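Local structure of hdh assembly factor Kustc1130 (Kuenenia stuttgartiensis, 6HIF) at residues Y26-I40 with L91-A105. The protein probably assists the assembly of hydrazine dehydrogenase (hdh), the multiheme enzyme of anaerobic ammonium oxidation. Residues are numbered along the deposited sequence; the frame is centred on the assembly and turned at random.
Sequences YDVKPAKLWVTAIAI and LEEGNILFVSLDLGA
W34 and F98 stack face to face across two neighbouring parallel strands, 31-39 and 96-102, of a mixed β-sheet in a β-sandwich-like fold. Starting at W34, CB lies over the F98 ring near CD2, a CH-pi contact 4.0 Å from the ring centroid. CG and CD2 follow above CE2 of F98, CD1 sits by CE1 and CZ, and NE1 and CE2 of the indole lie near CZ. The five-membered ring thus takes most of the overlap, its centroid 3.7 Å from that of F98 and the planes 12° apart; beyond it, CE3 and more loosely CZ3 meet CE2, and CZ2 meets CZ. Both CG atoms stand anti to their own carbonyl carbon (chi1 -58° in W34, -69° in F98), so the side chains point the same way, one ring over the other. A heme c lies close to the indole, and a chain of another protein packs on both rings. With an alanine in place of W34, one face of F98 is likely to lose its stacking partner, and the ring to turn more freely. On the opposite sheet face, L33 CD1 rests 3.8 Å from V99 CG2. Backbone bonds alternate from K32 to L103; at this end D102 forms an Asx turn, its OD2 accepting from G104 N at 3.2 Å from above the carboxylate plane.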
ATOM      1  N   TYR Y  26     -56.604 -11.095  22.957  1.00 59.46           N
ATOM      2  CA  TYR Y  26     -56.441 -12.426  23.601  1.00 60.90           C
ATOM      3  C   TYR Y  26     -57.246 -13.472  22.833  1.00 62.40           C
ATOM      4  O   TYR Y  26     -58.406 -13.241  22.492  1.00 63.50           O
ATOM      5  CB  TYR Y  26     -56.853 -12.358  25.073  1.00 59.65           C
ATOM      6  CG  TYR Y  26     -56.771 -13.663  25.824  1.00 60.79           C
ATOM      7  CD1 TYR Y  26     -55.569 -14.115  26.348  1.00 62.54           C
ATOM      8  CD2 TYR Y  26     -57.897 -14.447  26.021  1.00 59.71           C
ATOM      9  CE1 TYR Y  26     -55.486 -15.311  27.044  1.00 60.94           C
ATOM     10  CE2 TYR Y  26     -57.832 -15.643  26.719  1.00 59.20           C
ATOM     11  CZ  TYR Y  26     -56.623 -16.075  27.234  1.00 59.37           C
ATOM     12  OH  TYR Y  26     -56.544 -17.250  27.925  1.00 59.11           O
ATOM     13  N   ASP Y  27     -56.609 -14.621  22.571  1.00 63.98           N
ATOM     14  CA  ASP Y  27     -57.229 -15.735  21.873  1.00 61.29           C
ATOM     15  C   ASP Y  27     -57.523 -16.856  22.864  1.00 60.82           C
ATOM     16  O   ASP Y  27     -56.608 -17.380  23.497  1.00 64.64           O
ATOM     17  CB  ASP Y  27     -56.341 -16.250  20.739  1.00 60.66           C
ATOM     18  CG  ASP Y  27     -56.387 -15.375  19.502  1.00 63.38           C
ATOM     19  OD1 ASP Y  27     -57.493 -15.181  18.966  1.00 65.80           O
ATOM     20  OD2 ASP Y  27     -55.317 -14.889  19.090  1.00 65.98           O
ATOM     21  N   VAL Y  28     -58.810 -17.201  22.992  1.00 57.76           N
ATOM     22  CA  VAL Y  28     -59.231 -18.344  23.786  1.00 55.53           C
ATOM     23  C   VAL Y  28     -58.942 -19.595  22.961  1.00 54.18           C
ATOM     24  O   VAL Y  28     -59.560 -19.808  21.920  1.00 51.25           O
ATOM     25  CB  VAL Y  28     -60.718 -18.251  24.192  1.00 55.69           C
ATOM     26  CG1 VAL Y  28     -61.200 -19.502  24.912  1.00 53.23           C
ATOM     27  CG2 VAL Y  28     -61.012 -17.016  25.031  1.00 57.66           C
ATOM     28  N   LYS Y  29     -57.971 -20.392  23.423  1.00 53.63           N
ATOM     29  CA  LYS Y  29     -57.572 -21.598  22.719  1.00 51.73           C
ATOM     30  C   LYS Y  29     -58.694 -22.630  22.822  1.00 49.15           C
ATOM     31  O   LYS Y  29     -59.077 -23.038  23.919  1.00 47.45           O
ATOM     32  CB  LYS Y  29     -56.242 -22.133  23.262  1.00 56.28           C
ATOM     33  CG  LYS Y  29     -55.558 -23.166  22.377  1.00 60.63           C
ATOM     34  CD  LYS Y  29     -54.496 -23.981  23.089  1.00 64.84           C
ATOM     35  CE  LYS Y  29     -53.974 -25.128  22.249  1.00 66.40           C
ATOM     36  NZ  LYS Y  29     -53.018 -25.972  23.003  1.00 65.54           N
ATOM     37  N   PRO Y  30     -59.266 -23.074  21.679  1.00 47.00           N
ATOM     38  CA  PRO Y  30     -60.393 -24.005  21.694  1.00 45.94           C
ATOM     39  C   PRO Y  30     -59.953 -25.385  22.170  1.00 45.23           C
ATOM     40  O   PRO Y  30     -58.786 -25.744  22.031  1.00 45.38           O
ATOM     41  CB  PRO Y  30     -60.858 -24.052  20.230  1.00 44.51           C
ATOM     42  CG  PRO Y  30     -59.631 -23.660  19.432  1.00 45.28           C
ATOM     43  CD  PRO Y  30     -58.852 -22.707  20.315  1.00 46.29           C
ATOM     44  N   ALA Y  31     -60.900 -26.129  22.752  1.00 44.89           N
ATOM     45  CA  ALA Y  31     -60.663 -27.496  23.189  1.00 45.44           C
ATOM     46  C   ALA Y  31     -60.742 -28.429  21.983  1.00 47.21           C
ATOM     47  O   ALA Y  31     -61.485 -28.159  21.040  1.00 49.02           O
ATOM     48  CB  ALA Y  31     -61.662 -27.877  24.254  1.00 43.47           C
ATOM     49  N   LYS Y  32     -59.954 -29.513  22.018  1.00 47.48           N
ATOM     50  CA  LYS Y  32     -59.979 -30.524  20.974  1.00 47.83           C
ATOM     51  C   LYS Y  32     -60.515 -31.822  21.566  1.00 47.76           C
ATOM     52  O   LYS Y  32     -59.968 -32.335  22.539  1.00 49.36           O
ATOM     53  CB  LYS Y  32     -58.592 -30.702  20.347  1.00 49.56           C
ATOM     54  CG  LYS Y  32     -58.574 -30.812  18.827  1.00 52.42           C
ATOM     55  CD  LYS Y  32     -57.181 -30.973  18.235  1.00 56.31           C
ATOM     56  CE  LYS Y  32     -57.174 -31.125  16.724  1.00 56.21           C
ATOM     57  NZ  LYS Y  32     -56.002 -31.897  16.242  1.00 54.66           N
ATOM     58  N   LEU Y  33     -61.607 -32.327  20.980  1.00 47.26           N
ATOM     59  CA  LEU Y  33     -62.262 -33.535  21.457  1.00 45.44           C
ATOM     60  C   LEU Y  33     -62.237 -34.596  20.361  1.00 45.95           C
ATOM     61  O   LEU Y  33     -62.754 -34.380  19.268  1.00 46.58           O
ATOM     62  CB  LEU Y  33     -63.701 -33.203  21.864  1.00 44.38           C
ATOM     63  CG  LEU Y  33     -64.550 -34.386  22.330  1.00 43.20           C
ATOM     64  CD1 LEU Y  33     -64.157 -34.825  23.731  1.00 43.49           C
ATOM     65  CD2 LEU Y  33     -66.027 -34.030  22.291  1.00 43.25           C
ATOM     66  N   TRP Y  34     -61.619 -35.737  20.683  1.00 46.13           N
ATOM     67  CA  TRP Y  34     -61.635 -36.918  19.836  1.00 44.79           C
ATOM     68  C   TRP Y  34     -62.722 -37.857  20.345  1.00 44.48           C
ATOM     69  O   TRP Y  34     -62.775 -38.143  21.541  1.00 45.46           O
ATOM     70  CB  TRP Y  34     -60.275 -37.620  19.886  1.00 45.88           C
ATOM     71  CG  TRP Y  34     -59.091 -36.791  19.486  1.00 45.71           C
ATOM     72  CD1 TRP Y  34     -58.628 -35.658  20.092  1.00 45.50           C
ATOM     73  CD2 TRP Y  34     -58.180 -37.072  18.408  1.00 44.67           C
ATOM     74  NE1 TRP Y  34     -57.506 -35.202  19.453  1.00 46.41           N
ATOM     75  CE2 TRP Y  34     -57.205 -36.050  18.419  1.00 46.04           C
ATOM     76  CE3 TRP Y  34     -58.095 -38.080  17.440  1.00 43.15           C
ATOM     77  CZ2 TRP Y  34     -56.164 -36.012  17.490  1.00 46.55           C
ATOM     78  CZ3 TRP Y  34     -57.066 -38.041  16.524  1.00 43.70           C
ATOM     79  CH2 TRP Y  34     -56.114 -37.020  16.553  1.00 44.35           C
ATOM     80  N   VAL Y  35     -63.585 -38.328  19.437  1.00 43.22           N
ATOM     81  CA  VAL Y  35     -64.603 -39.305  19.803  1.00 43.07           C
ATOM     82  C   VAL Y  35     -64.459 -40.537  18.910  1.00 43.22           C
ATOM     83  O   VAL Y  35     -64.566 -40.442  17.689  1.00 44.73           O
ATOM     84  CB  VAL Y  35     -66.032 -38.726  19.764  1.00 41.95           C
ATOM     85  CG1 VAL Y  35     -67.067 -39.749  20.208  1.00 41.52           C
ATOM     86  CG2 VAL Y  35     -66.159 -37.463  20.599  1.00 41.92           C
ATOM     87  N   THR Y  36     -64.212 -41.689  19.544  1.00 42.65           N
ATOM     88  CA  THR Y  36     -64.037 -42.947  18.837  1.00 41.56           C
ATOM     89  C   THR Y  36     -65.238 -43.848  19.113  1.00 41.73           C
ATOM     90  O   THR Y  36     -65.606 -44.075  20.267  1.00 41.08           O
ATOM     91  CB  THR Y  36     -62.712 -43.621  19.216  1.00 41.19           C
ATOM     92  OG1 THR Y  36     -61.647 -42.697  18.993  1.00 40.89           O
ATOM     93  CG2 THR Y  36     -62.451 -44.892  18.438  1.00 39.76           C
ATOM     94  N   ALA Y  37     -65.838 -44.349  18.028  1.00 41.15           N
ATOM     95  CA  ALA Y  37     -66.984 -45.240  18.104  1.00 40.95           C
ATOM     96  C   ALA Y  37     -66.522 -46.677  17.885  1.00 41.82           C
ATOM     97  O   ALA Y  37     -66.016 -47.019  16.816  1.00 42.27           O
ATOM     98  CB  ALA Y  37     -68.022 -44.829  17.087  1.00 41.07           C
ATOM     99  N   ILE Y  38     -66.707 -47.507  18.915  1.00 42.36           N
ATOM    100  CA  ILE Y  38     -66.236 -48.882  18.895  1.00 43.22           C
ATOM    101  C   ILE Y  38     -67.440 -49.812  19.014  1.00 42.99           C
ATOM    102  O   ILE Y  38     -68.423 -49.479  19.671  1.00 43.33           O
ATOM    103  CB  ILE Y  38     -65.224 -49.141  20.033  1.00 44.03           C
ATOM    104  CG1 ILE Y  38     -64.362 -47.924  20.364  1.00 45.58           C
ATOM    105  CG2 ILE Y  38     -64.354 -50.342  19.719  1.00 46.40           C
ATOM    106  CD1 ILE Y  38     -63.592 -48.072  21.656  1.00 46.54           C
ATOM    107  N   ALA Y  39     -67.336 -50.983  18.374  1.00 43.83           N
ATOM    108  CA  ALA Y  39     -68.246 -52.096  18.599  1.00 44.52           C
ATOM    109  C   ALA Y  39     -67.443 -53.316  19.054  1.00 45.04           C
ATOM    110  O   ALA Y  39     -66.907 -54.050  18.224  1.00 47.28           O
ATOM    111  CB  ALA Y  39     -69.034 -52.372  17.341  1.00 43.47           C
ATOM    112  N   ILE Y  40     -67.380 -53.514  20.380  1.00 43.81           N
ATOM    113  CA  ILE Y  40     -66.524 -54.486  21.055  1.00 44.12           C
ATOM    114  C   ILE Y  40     -65.170 -54.613  20.356  1.00 44.17           C
ATOM    115  O   ILE Y  40     -64.777 -55.704  19.944  1.00 44.67           O
ATOM    116  CB  ILE Y  40     -67.206 -55.857  21.282  1.00 43.46           C
ATOM    117  CG1 ILE Y  40     -67.939 -56.373  20.039  1.00 41.34           C
ATOM    118  CG2 ILE Y  40     -68.107 -55.814  22.512  1.00 44.44           C
ATOM    119  CD1 ILE Y  40     -67.942 -57.879  19.896  1.00 40.50           C
ATOM    120  N   LEU Y  91     -65.623 -29.074  28.926  1.00 48.50           N
ATOM    121  CA  LEU Y  91     -64.328 -28.742  28.357  1.00 48.13           C
ATOM    122  C   LEU Y  91     -63.934 -27.324  28.760  1.00 50.60           C
ATOM    123  O   LEU Y  91     -64.731 -26.396  28.659  1.00 51.56           O
ATOM    124  CB  LEU Y  91     -64.398 -28.874  26.832  1.00 46.09           C
ATOM    125  CG  LEU Y  91     -64.533 -30.297  26.297  1.00 45.10           C
ATOM    126  CD1 LEU Y  91     -64.818 -30.283  24.801  1.00 44.85           C
ATOM    127  CD2 LEU Y  91     -63.288 -31.113  26.601  1.00 43.99           C
ATOM    128  N   GLU Y  92     -62.685 -27.185  29.213  1.00 54.52           N
ATOM    129  CA  GLU Y  92     -62.097 -25.902  29.562  1.00 56.49           C
ATOM    130  C   GLU Y  92     -61.333 -25.370  28.354  1.00 55.76           C
ATOM    131  O   GLU Y  92     -61.363 -25.968  27.282  1.00 57.42           O
ATOM    132  CB  GLU Y  92     -61.149 -26.067  30.753  1.00 61.15           C
ATOM    133  CG  GLU Y  92     -61.828 -26.558  32.018  1.00 65.82           C
ATOM    134  CD  GLU Y  92     -62.707 -25.515  32.686  1.00 71.51           C
ATOM    135  OE1 GLU Y  92     -63.923 -25.755  32.794  1.00 73.45           O
ATOM    136  OE2 GLU Y  92     -62.172 -24.465  33.094  1.00 78.65           O
ATOM    137  N   GLU Y  93     -60.633 -24.248  28.547  1.00 55.56           N
ATOM    138  CA  GLU Y  93     -59.840 -23.636  27.495  1.00 54.04           C
ATOM    139  C   GLU Y  93     -58.610 -24.496  27.225  1.00 52.92           C
ATOM    140  O   GLU Y  93     -57.882 -24.855  28.147  1.00 52.61           O
ATOM    141  CB  GLU Y  93     -59.442 -22.218  27.905  1.00 56.70           C
ATOM    142  CG  GLU Y  93     -58.617 -21.494  26.856  1.00 58.29           C
ATOM    143  CD  GLU Y  93     -58.029 -20.163  27.293  1.00 60.02           C
ATOM    144  OE1 GLU Y  93     -57.231 -19.598  26.520  1.00 61.50           O
ATOM    145  OE2 GLU Y  93     -58.366 -19.692  28.405  1.00 59.27           O
ATOM    146  N   GLY Y  94     -58.407 -24.826  25.944  1.00 54.08           N
ATOM    147  CA  GLY Y  94     -57.222 -25.527  25.473  1.00 52.99           C
ATOM    148  C   GLY Y  94     -57.113 -26.954  26.007  1.00 51.49           C
ATOM    149  O   GLY Y  94     -56.010 -27.459  26.188  1.00 54.82           O
ATOM    150  N   ASN Y  95     -58.263 -27.593  26.253  1.00 48.18           N
ATOM    151  CA  ASN Y  95     -58.303 -28.972  26.712  1.00 44.54           C
ATOM    152  C   ASN Y  95     -58.165 -29.906  25.513  1.00 43.05           C
ATOM    153  O   ASN Y  95     -58.638 -29.597  24.423  1.00 43.05           O
ATOM    154  CB  ASN Y  95     -59.597 -29.283  27.472  1.00 44.32           C
ATOM    155  CG  ASN Y  95     -59.587 -28.820  28.914  1.00 43.81           C
ATOM    156  OD1 ASN Y  95     -58.736 -28.031  29.317  1.00 45.41           O
ATOM    157  ND2 ASN Y  95     -60.533 -29.305  29.701  1.00 41.86           N
ATOM    158  N   ILE Y  96     -57.496 -31.044  25.732  1.00 41.18           N
ATOM    159  CA  ILE Y  96     -57.477 -32.126  24.761  1.00 38.60           C
ATOM    160  C   ILE Y  96     -57.970 -33.387  25.465  1.00 39.18           C
ATOM    161  O   ILE Y  96     -57.410 -33.793  26.482  1.00 40.23           O
ATOM    162  CB  ILE Y  96     -56.083 -32.308  24.126  1.00 37.42           C
ATOM    163  CG1 ILE Y  96     -55.648 -31.060  23.354  1.00 37.89           C
ATOM    164  CG2 ILE Y  96     -56.058 -33.540  23.234  1.00 38.25           C
ATOM    165  CD1 ILE Y  96     -54.162 -30.957  23.120  1.00 37.68           C
ATOM    166  N   LEU Y  97     -59.049 -33.971  24.930  1.00 38.34           N
ATOM    167  CA  LEU Y  97     -59.649 -35.156  25.520  1.00 39.03           C
ATOM    168  C   LEU Y  97     -60.010 -36.142  24.415  1.00 41.22           C
ATOM    169  O   LEU Y  97     -60.617 -35.766  23.412  1.00 42.73           O
ATOM    170  CB  LEU Y  97     -60.885 -34.754  26.332  1.00 37.13           C
ATOM    171  CG  LEU Y  97     -61.581 -35.884  27.090  1.00 35.07           C
ATOM    172  CD1 LEU Y  97     -60.764 -36.307  28.296  1.00 34.95           C
ATOM    173  CD2 LEU Y  97     -62.979 -35.463  27.519  1.00 34.77           C
ATOM    174  N   PHE Y  98     -59.606 -37.399  24.621  1.00 42.21           N
ATOM    175  CA  PHE Y  98     -60.039 -38.511  23.792  1.00 41.86           C
ATOM    176  C   PHE Y  98     -61.156 -39.241  24.528  1.00 42.30           C
ATOM    177  O   PHE Y  98     -61.013 -39.583  25.701  1.00 42.62           O
ATOM    178  CB  PHE Y  98     -58.872 -39.455  23.495  1.00 41.07           C
ATOM    179  CG  PHE Y  98     -57.798 -38.910  22.585  1.00 40.38           C
ATOM    180  CD1 PHE Y  98     -57.025 -37.820  22.961  1.00 39.82           C
ATOM    181  CD2 PHE Y  98     -57.539 -39.509  21.361  1.00 38.67           C
ATOM    182  CE1 PHE Y  98     -56.033 -37.328  22.125  1.00 38.99           C
ATOM    183  CE2 PHE Y  98     -56.544 -39.019  20.528  1.00 39.33           C
ATOM    184  CZ  PHE Y  98     -55.793 -37.927  20.909  1.00 38.56           C
ATOM    185  N   VAL Y  99     -62.277 -39.444  23.829  1.00 42.36           N
ATOM    186  CA  VAL Y  99     -63.412 -40.165  24.378  1.00 42.04           C
ATOM    187  C   VAL Y  99     -63.628 -41.422  23.541  1.00 44.09           C
ATOM    188  O   VAL Y  99     -63.646 -41.369  22.309  1.00 42.05           O
ATOM    189  CB  VAL Y  99     -64.673 -39.279  24.453  1.00 40.72           C
ATOM    190  CG1 VAL Y  99     -65.933 -40.087  24.727  1.00 39.32           C
ATOM    191  CG2 VAL Y  99     -64.521 -38.172  25.482  1.00 39.66           C
ATOM    192  N   SER Y 100     -63.764 -42.556  24.239  1.00 46.17           N
ATOM    193  CA  SER Y 100     -63.954 -43.844  23.593  1.00 47.15           C
ATOM    194  C   SER Y 100     -65.265 -44.460  24.068  1.00 47.33           C
ATOM    195  O   SER Y 100     -65.405 -44.799  25.241  1.00 49.92           O
ATOM    196  CB  SER Y 100     -62.794 -44.756  23.877  1.00 48.47           C
ATOM    197  OG  SER Y 100     -62.578 -45.635  22.787  1.00 49.78           O
ATOM    198  N   LEU Y 101     -66.220 -44.587  23.140  1.00 46.33           N
ATOM    199  CA  LEU Y 101     -67.541 -45.100  23.467  1.00 45.25           C
ATOM    200  C   LEU Y 101     -67.781 -46.402  22.706  1.00 46.04           C
ATOM    201  O   LEU Y 101     -67.671 -46.436  21.480  1.00 46.18           O
ATOM    202  CB  LEU Y 101     -68.599 -44.046  23.114  1.00 42.47           C
ATOM    203  CG  LEU Y 101     -68.557 -42.761  23.941  1.00 40.98           C
ATOM    204  CD1 LEU Y 101     -69.350 -41.659  23.259  1.00 40.52           C
ATOM    205  CD2 LEU Y 101     -69.061 -42.990  25.361  1.00 39.34           C
ATOM    206  N   ASP Y 102     -68.095 -47.467  23.457  1.00 45.87           N
ATOM    207  CA  ASP Y 102     -68.411 -48.760  22.874  1.00 47.62           C
ATOM    208  C   ASP Y 102     -69.925 -48.946  22.842  1.00 48.98           C
ATOM    209  O   ASP Y 102     -70.599 -48.732  23.846  1.00 51.06           O
ATOM    210  CB  ASP Y 102     -67.738 -49.907  23.628  1.00 49.12           C
ATOM    211  CG  ASP Y 102     -67.785 -51.217  22.862  1.00 50.73           C
ATOM    212  OD1 ASP Y 102     -67.039 -51.336  21.870  1.00 50.48           O
ATOM    213  OD2 ASP Y 102     -68.578 -52.103  23.253  1.00 50.13           O
ATOM    214  N   LEU Y 103     -70.441 -49.366  21.680  1.00 49.30           N
ATOM    215  CA  LEU Y 103     -71.875 -49.451  21.457  1.00 48.98           C
ATOM    216  C   LEU Y 103     -72.333 -50.905  21.518  1.00 49.49           C
ATOM    217  O   LEU Y 103     -73.487 -51.204  21.221  1.00 49.93           O
ATOM    218  CB  LEU Y 103     -72.217 -48.819  20.104  1.00 47.84           C
ATOM    219  CG  LEU Y 103     -72.423 -47.305  20.114  1.00 48.36           C
ATOM    220  CD1 LEU Y 103     -71.089 -46.570  20.168  1.00 47.43           C
ATOM    221  CD2 LEU Y 103     -73.220 -46.865  18.894  1.00 48.47           C
ATOM    222  N   GLY Y 104     -71.418 -51.800  21.907  1.00 49.74           N
ATOM    223  CA  GLY Y 104     -71.745 -53.203  22.103  1.00 49.46           C
ATOM    224  C   GLY Y 104     -71.662 -54.003  20.806  1.00 49.94           C
ATOM    225  O   GLY Y 104     -71.349 -53.455  19.749  1.00 49.98           O
ATOM    226  N   ALA Y 105     -71.967 -55.303  20.916  1.00 49.45           N
ATOM    227  CA  ALA Y 105     -71.799 -56.261  19.833  1.00 49.23           C
ATOM    228  C   ALA Y 105     -72.888 -56.095  18.775  1.00 49.41           C
ATOM    229  O   ALA Y 105     -72.706 -56.509  17.632  1.00 48.61           O
ATOM    230  CB  ALA Y 105     -71.779 -57.662  20.390  1.00 49.18           C
TER